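Local coordinates for protein endo-xylogalacturonan hydrolase A (Aspergillus tubingensis, PDB 4C2L) that hydrolyses xylogalacturonan, the xylose-substituted galacturonan of the hairy regions of pectin, as a secreted family 28 glycoside hydrolase that needs a xylosylated backbone, at residues A[37-42]-A[46-51]; A[78-83]-A[92-97]; A[369-374]-A[380-385]. All blocks are in the same frame, centred on the assembly; numbering follows the deposited sequence.

Contact 1: residues A[37-42]-A[46-51]; sequences EALSSC and GTIVFP
This is a buried apolar helix-on-strand contact near the N-terminal end of the fold, where the last turns of helix 32-42 lie against strand 47-50 and Ile48 is the main side chain that the strand turns to the helix. The two segments run nearly antiparallel, 151° between their directions, with axes 8.0 Å apart. Ile48 CG1 lies 3.7 Å from the carbonyl O of Ala38, and its CD1 reaches between Leu39 and Cys42. On the Leu39 side the fit is tight, Leu39 CD1 to Ile48 CD1 being 3.4 Å, and the two side chains cross at about a right angle. Leu39 gets there because its CG is anti to the backbone N (chi1 -159°). In this family the strands wind into a right-handed parallel beta-helix, and helix 32-42 packs over this end of it, linking strand 18-19 to strand 47-50. Cys42 adds its CB, 3.9 Å from Ile48 CD1 and 3.7 Å from Thr47 O. Its sulfur is joined to Cys19 in a disulfide, tying the helix end to strand 18-19, while Leu39 also touches Ile72. Thr47 points away from the helix, and its side chain touches Val18 and Gln73.

Contact 2: residues A[78-83]-A[92-97]; sequences LKFASD and AMISVS
Phe80 lays one face of its ring against the side chain of Met93, whose CB sits 3.8 Å above the ring plane, displaced toward the rim. This is packing in the interior of the right-handed parallel beta-helix of family 28 enzymes: Phe80 ends strand 77-80, and Met93 and Ile94 form the corner from which the chain enters strand 95-97, on another face of the coil. Short helix 84-87 and its loops lie between the two segments. No hydrogen bond joins the two segments, so the contact rests on how these three buried side chains fit.

Met93 follows the ring from rim to root. Its CB makes a CH-pi contact, 4.1 Å from the ring centroid and 20° off the normal. The sulfur passes obliquely at 5.0 Å from the same centroid, a Met-aromatic contact, and the chain then bends at chi3 (76°). That bend brings the terminal methyl back to the base of the ring, with Met93 CE 3.5 Å from Phe80 CG and also close to Phe80 CB. The far end of the ring, CE1 and CZ, lies against the carbonyl O of Met93.

Ile94 comes from a different direction. It meets the ring at its edge, near the ring plane, and the two side chains cross at about a right angle. Ile113 of the neighbouring strand 112-114 touches both Phe80 and Ile94, and Leu58 also packs on Phe80. Beyond the ring the chain leaves the strand: Phe80 O takes a hydrogen bond from Asn116 ND2, and Asp83 caps helix 84-87 through OD1. Ile94 reaches the ring edge through CG1, 3.6 Å from Phe80 CZ.

Contact 3: residues A[369-374]-A[380-385]; sequences VLCANT and VTCTSG
Cys371 and Cys382 are joined by a disulfide, SG to SG 2.1 Å with chi3 -70°, on the tight side of this pairing of two short parallel segments. Beside it Thr383 is gripped through its backbone: its N donates to Val369 O at 2.8 Å, and its O accepts from Cys371 N at 2.8 Å. The second donor is tilted 21° from the carbonyl plane, and Thr383 O also lies 3.1 Å from Leu370 CA in a CA-H...O contact. Further back Val369 packs on Val380, whose CG2 sits between the backbone N and the carbonyl carbon; there it comes within 4.1 Å of both Val369 CG1 and CG2.

The short, weakly bonded strand 383-384 is the last in a long parallel sheet, one face of the right-handed beta-helix, and it adds to strand 368-372 at the C-terminal end of the coil. Val380 also touches Ile355 and Phe358, and Thr374 touches Cys351.

Towards solvent the join slackens. Past Thr383 the strands drift apart, and a water takes over, donating to Cys371 O and accepting from Gly385 N, each 2.7 Å from the water oxygen. At the other end a second water accepts from Val369 N and Thr383 OG1 and donates to Thr381 O. On the partly exposed face, Leu370 CD2 lies 4.0 Å from Thr383 CG2, while its other methyl, CD1, reaches Gly385 O at 3.6 Å.

Overall arrangement
From the N terminus, contact 1 comes first and closes the shortest loop, three residues between segments 37-42 and 46-51, at one end of the beta-helix. The chain then reaches contact 2, where eight residues, among them helix 84-87, separate segments 78-83 and 92-97. Contact 3 follows far along the chain and closes a five-residue loop at the other end. The three lie in series, with none enclosing or crossing another. Contacts 1 and 2 touch, Phe50 CD1 packing 3.6 Å from Leu78 CD2. Contact 3 is about 45 Å from contact 2, centre to centre, yet strands 95-97 and 383-384 are the outermost of one long sheet.

Contact 1: residues A[37-42]-A[46-51]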
# COMPACT_ATOMS: atom_id res chain seq x y z
N GLU A 37 -23.61 -6.36 16.61
CA GLU A 37 -24.21 -6.86 17.85
C GLU A 37 -23.45 -8.09 18.33
O GLU A 37 -23.19 -8.22 19.53
CB GLU A 37 -25.70 -7.15 17.70
CG GLU A 37 -26.43 -7.23 19.04
CD GLU A 37 -26.21 -8.56 19.73
OE1 GLU A 37 -26.06 -9.58 19.00
OE2 GLU A 37 -26.19 -8.60 20.99
N ALA A 38 -23.08 -8.97 17.40
CA ALA A 38 -22.27 -10.14 17.74
C ALA A 38 -20.93 -9.71 18.32
O ALA A 38 -20.47 -10.26 19.34
CB ALA A 38 -22.06 -11.03 16.52
N LEU A 39 -20.29 -8.72 17.70
CA LEU A 39 -19.03 -8.19 18.20
C LEU A 39 -19.20 -7.55 19.58
O LEU A 39 -18.38 -7.74 20.47
CB LEU A 39 -18.39 -7.19 17.22
CG LEU A 39 -16.89 -6.98 17.41
CD1 LEU A 39 -16.11 -8.26 17.08
CD2 LEU A 39 -16.38 -5.84 16.55
N SER A 40 -20.28 -6.80 19.76
CA SER A 40 -20.52 -6.17 21.06
C SER A 40 -20.75 -7.23 22.14
O SER A 40 -20.27 -7.10 23.28
CB SER A 40 -21.72 -5.24 20.98
OG SER A 40 -21.71 -4.42 22.14
N SER A 41 -21.46 -8.29 21.77
CA SER A 41 -21.79 -9.33 22.72
C SER A 41 -20.57 -10.19 23.10
O SER A 41 -20.36 -10.49 24.28
CB SER A 41 -22.92 -10.19 22.17
OG SER A 41 -23.23 -11.25 23.07
N CYS A 42 -19.77 -10.56 22.11
CA CYS A 42 -18.65 -11.51 22.29
C CYS A 42 -17.25 -10.90 22.20
O CYS A 42 -16.26 -11.57 22.52
CB CYS A 42 -18.76 -12.66 21.29
SG CYS A 42 -19.97 -13.90 21.77
N GLY A 46 -13.68 -12.52 23.32
CA GLY A 46 -14.32 -13.67 22.70
C GLY A 46 -14.10 -13.79 21.20
O GLY A 46 -13.16 -13.20 20.64
N THR A 47 -14.97 -14.56 20.56
CA THR A 47 -14.82 -14.91 19.17
C THR A 47 -16.11 -14.70 18.40
O THR A 47 -17.21 -14.98 18.89
CB THR A 47 -14.36 -16.37 19.03
OG1 THR A 47 -13.16 -16.52 19.79
CG2 THR A 47 -14.09 -16.75 17.57
N ILE A 48 -15.96 -14.16 17.19
CA ILE A 48 -17.06 -14.01 16.26
C ILE A 48 -16.72 -14.84 15.02
O ILE A 48 -15.60 -14.78 14.51
CB ILE A 48 -17.24 -12.51 15.92
CG1 ILE A 48 -17.87 -11.78 17.12
CG2 ILE A 48 -18.06 -12.33 14.66
CD1 ILE A 48 -16.85 -11.37 18.18
N VAL A 49 -17.68 -15.63 14.56
CA VAL A 49 -17.43 -16.57 13.47
C VAL A 49 -18.35 -16.28 12.28
O VAL A 49 -19.57 -16.22 12.43
CB VAL A 49 -17.62 -18.04 13.93
CG1 VAL A 49 -17.54 -18.99 12.74
CG2 VAL A 49 -16.58 -18.41 14.99
N PHE A 50 -17.76 -16.09 11.11
CA PHE A 50 -18.53 -16.11 9.87
C PHE A 50 -18.27 -17.47 9.25
O PHE A 50 -17.17 -17.70 8.73
CB PHE A 50 -18.04 -15.01 8.92
CG PHE A 50 -18.17 -13.62 9.48
CD1 PHE A 50 -19.35 -12.92 9.31
CD2 PHE A 50 -17.12 -13.01 10.14
CE1 PHE A 50 -19.49 -11.63 9.81
CE2 PHE A 50 -17.24 -11.72 10.65
CZ PHE A 50 -18.43 -11.03 10.47
N PRO A 51 -19.25 -18.39 9.31
CA PRO A 51 -18.98 -19.78 8.93
C PRO A 51 -18.59 -20.00 7.48
O PRO A 51 -18.99 -19.27 6.59
CB PRO A 51 -20.34 -20.48 9.17
CG PRO A 51 -21.02 -19.63 10.19
CD PRO A 51 -20.64 -18.23 9.78

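Contact 2: residues A[78-83]-A[92-97]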
# COMPACT_ATOMS: atom_id res chain seq x y z
N LEU A 78 -17.78 -11.87 2.89
CA LEU A 78 -18.37 -10.60 3.34
C LEU A 78 -18.42 -9.73 2.12
O LEU A 78 -17.37 -9.32 1.61
CB LEU A 78 -17.51 -9.93 4.42
CG LEU A 78 -17.11 -10.75 5.65
CD1 LEU A 78 -16.42 -9.89 6.71
CD2 LEU A 78 -18.31 -11.44 6.25
N LYS A 79 -19.62 -9.48 1.61
CA LYS A 79 -19.75 -8.76 0.37
C LYS A 79 -20.31 -7.38 0.63
O LYS A 79 -21.47 -7.24 1.04
CB LYS A 79 -20.65 -9.52 -0.61
CG LYS A 79 -20.75 -8.78 -1.94
CD LYS A 79 -21.42 -9.59 -3.01
CE LYS A 79 -21.26 -8.92 -4.36
NZ LYS A 79 -22.13 -9.62 -5.34
N PHE A 80 -19.49 -6.36 0.39
CA PHE A 80 -19.97 -4.97 0.51
C PHE A 80 -20.85 -4.55 -0.65
O PHE A 80 -20.65 -4.97 -1.79
CB PHE A 80 -18.79 -4.00 0.60
CG PHE A 80 -18.21 -3.92 1.96
CD1 PHE A 80 -18.81 -3.11 2.93
CD2 PHE A 80 -17.07 -4.65 2.30
CE1 PHE A 80 -18.28 -3.03 4.21
CE2 PHE A 80 -16.54 -4.57 3.59
CZ PHE A 80 -17.14 -3.76 4.53
N ALA A 81 -21.84 -3.70 -0.35
CA ALA A 81 -22.64 -3.06 -1.38
C ALA A 81 -21.78 -2.10 -2.19
O ALA A 81 -20.90 -1.45 -1.63
CB ALA A 81 -23.79 -2.29 -0.75
N SER A 82 -22.04 -2.01 -3.49
CA SER A 82 -21.37 -1.00 -4.33
C SER A 82 -21.86 0.41 -4.00
O SER A 82 -21.07 1.36 -4.03
CB SER A 82 -21.58 -1.31 -5.81
OG SER A 82 -22.98 -1.29 -6.09
N ASP A 83 -23.15 0.53 -3.70
CA ASP A 83 -23.87 1.79 -3.38
C ASP A 83 -22.97 3.03 -3.42
O ASP A 83 -22.53 3.53 -2.38
CB ASP A 83 -24.53 1.63 -2.01
CG ASP A 83 -25.60 2.68 -1.71
OD1 ASP A 83 -25.66 3.75 -2.37
OD2 ASP A 83 -26.38 2.43 -0.75
N ALA A 92 -13.85 4.80 5.48
CA ALA A 92 -13.55 3.39 5.70
C ALA A 92 -14.76 2.52 5.41
O ALA A 92 -15.89 2.90 5.71
CB ALA A 92 -13.13 3.18 7.14
N MET A 93 -14.52 1.34 4.84
CA MET A 93 -15.58 0.34 4.73
C MET A 93 -15.58 -0.53 5.98
O MET A 93 -16.64 -0.80 6.55
CB MET A 93 -15.35 -0.50 3.48
CG MET A 93 -15.24 0.40 2.26
SD MET A 93 -14.98 -0.52 0.73
CE MET A 93 -16.62 -1.15 0.45
N ILE A 94 -14.39 -0.98 6.40
CA ILE A 94 -14.21 -1.59 7.72
C ILE A 94 -13.34 -0.64 8.53
O ILE A 94 -12.19 -0.36 8.16
CB ILE A 94 -13.52 -2.98 7.64
CG1 ILE A 94 -14.32 -3.92 6.74
CG2 ILE A 94 -13.37 -3.58 9.03
CD1 ILE A 94 -13.57 -5.20 6.39
N SER A 95 -13.91 -0.13 9.62
CA SER A 95 -13.21 0.89 10.43
C SER A 95 -12.70 0.24 11.72
O SER A 95 -13.47 -0.37 12.47
CB SER A 95 -14.15 2.06 10.74
OG SER A 95 -13.54 2.93 11.71
N VAL A 96 -11.39 0.36 11.96
CA VAL A 96 -10.75 -0.25 13.13
C VAL A 96 -10.05 0.89 13.85
O VAL A 96 -8.87 1.18 13.59
CB VAL A 96 -9.77 -1.38 12.74
CG1 VAL A 96 -9.25 -2.11 13.98
CG2 VAL A 96 -10.45 -2.40 11.81
N SER A 97 -10.79 1.56 14.73
CA SER A 97 -10.29 2.78 15.36
C SER A 97 -10.01 2.53 16.83
O SER A 97 -10.92 2.16 17.58
CB SER A 97 -11.32 3.90 15.22
OG SER A 97 -10.79 5.13 15.71

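Contact 3: residues A[369-374]-A[380-385]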
# COMPACT_ATOMS: atom_id res chain seq x y z
N VAL A 369 21.68 3.56 -15.89
CA VAL A 369 21.07 4.19 -14.72
C VAL A 369 21.21 5.70 -14.88
O VAL A 369 22.34 6.23 -14.92
CB VAL A 369 21.74 3.70 -13.41
CG1 VAL A 369 21.18 4.44 -12.19
CG2 VAL A 369 21.58 2.19 -13.25
N LEU A 370 20.09 6.39 -15.00
CA LEU A 370 20.10 7.84 -15.07
C LEU A 370 20.22 8.41 -13.67
O LEU A 370 19.57 7.92 -12.75
CB LEU A 370 18.82 8.38 -15.72
CG LEU A 370 18.56 7.95 -17.17
CD1 LEU A 370 17.34 8.70 -17.66
CD2 LEU A 370 19.78 8.23 -18.05
N CYS A 371 21.09 9.41 -13.50
CA CYS A 371 21.34 9.99 -12.17
C CYS A 371 21.39 11.51 -12.20
O CYS A 371 21.89 12.11 -13.16
CB CYS A 371 22.66 9.51 -11.60
SG CYS A 371 22.86 7.73 -11.41
N ALA A 372 20.89 12.12 -11.13
CA ALA A 372 21.16 13.52 -10.84
C ALA A 372 21.38 13.62 -9.34
O ALA A 372 20.62 13.04 -8.55
CB ALA A 372 19.99 14.40 -11.26
N ASN A 373 22.46 14.30 -8.94
CA ASN A 373 22.73 14.59 -7.52
C ASN A 373 22.95 13.34 -6.67
O ASN A 373 22.64 13.33 -5.47
CB ASN A 373 21.63 15.48 -6.93
CG ASN A 373 21.47 16.77 -7.69
OD1 ASN A 373 22.39 17.60 -7.71
ND2 ASN A 373 20.31 16.95 -8.33
N THR A 374 23.50 12.30 -7.29
CA THR A 374 23.80 11.05 -6.61
C THR A 374 25.22 11.09 -6.09
O THR A 374 26.08 11.79 -6.65
CB THR A 374 23.62 9.84 -7.56
OG1 THR A 374 24.33 10.07 -8.78
CG2 THR A 374 22.13 9.61 -7.88
N VAL A 380 26.84 1.98 -8.66
CA VAL A 380 26.60 1.65 -10.07
C VAL A 380 27.03 2.85 -10.93
O VAL A 380 27.05 3.98 -10.45
CB VAL A 380 25.12 1.31 -10.39
CG1 VAL A 380 24.66 0.08 -9.62
CG2 VAL A 380 24.19 2.50 -10.14
N THR A 381 27.36 2.58 -12.19
CA THR A 381 27.75 3.64 -13.12
C THR A 381 26.54 4.50 -13.49
O THR A 381 25.47 3.97 -13.80
CB THR A 381 28.40 3.07 -14.40
OG1 THR A 381 29.47 2.19 -14.01
CG2 THR A 381 28.99 4.18 -15.26
N CYS A 382 26.72 5.82 -13.44
CA CYS A 382 25.65 6.77 -13.74
C CYS A 382 25.74 7.33 -15.14
O CYS A 382 26.83 7.42 -15.72
CB CYS A 382 25.67 7.95 -12.76
SG CYS A 382 24.92 7.57 -11.16
N THR A 383 24.58 7.71 -15.65
CA THR A 383 24.44 8.45 -16.89
C THR A 383 23.59 9.67 -16.56
O THR A 383 22.60 9.58 -15.85
CB THR A 383 23.74 7.59 -17.96
OG1 THR A 383 24.51 6.40 -18.16
CG2 THR A 383 23.60 8.34 -19.28
N SER A 384 23.99 10.83 -17.07
CA SER A 384 23.24 12.06 -16.82
C SER A 384 21.91 12.03 -17.58
O SER A 384 21.74 11.30 -18.57
CB SER A 384 24.05 13.28 -17.25
OG SER A 384 24.10 13.34 -18.66
N GLY A 385 20.98 12.84 -17.11
CA GLY A 385 19.69 12.99 -17.76
C GLY A 385 18.53 12.46 -16.94
O GLY A 385 17.45 12.27 -17.47
O HOH W 1 24.38 4.21 -16.40
O HOH W 2 21.12 14.15 -14.77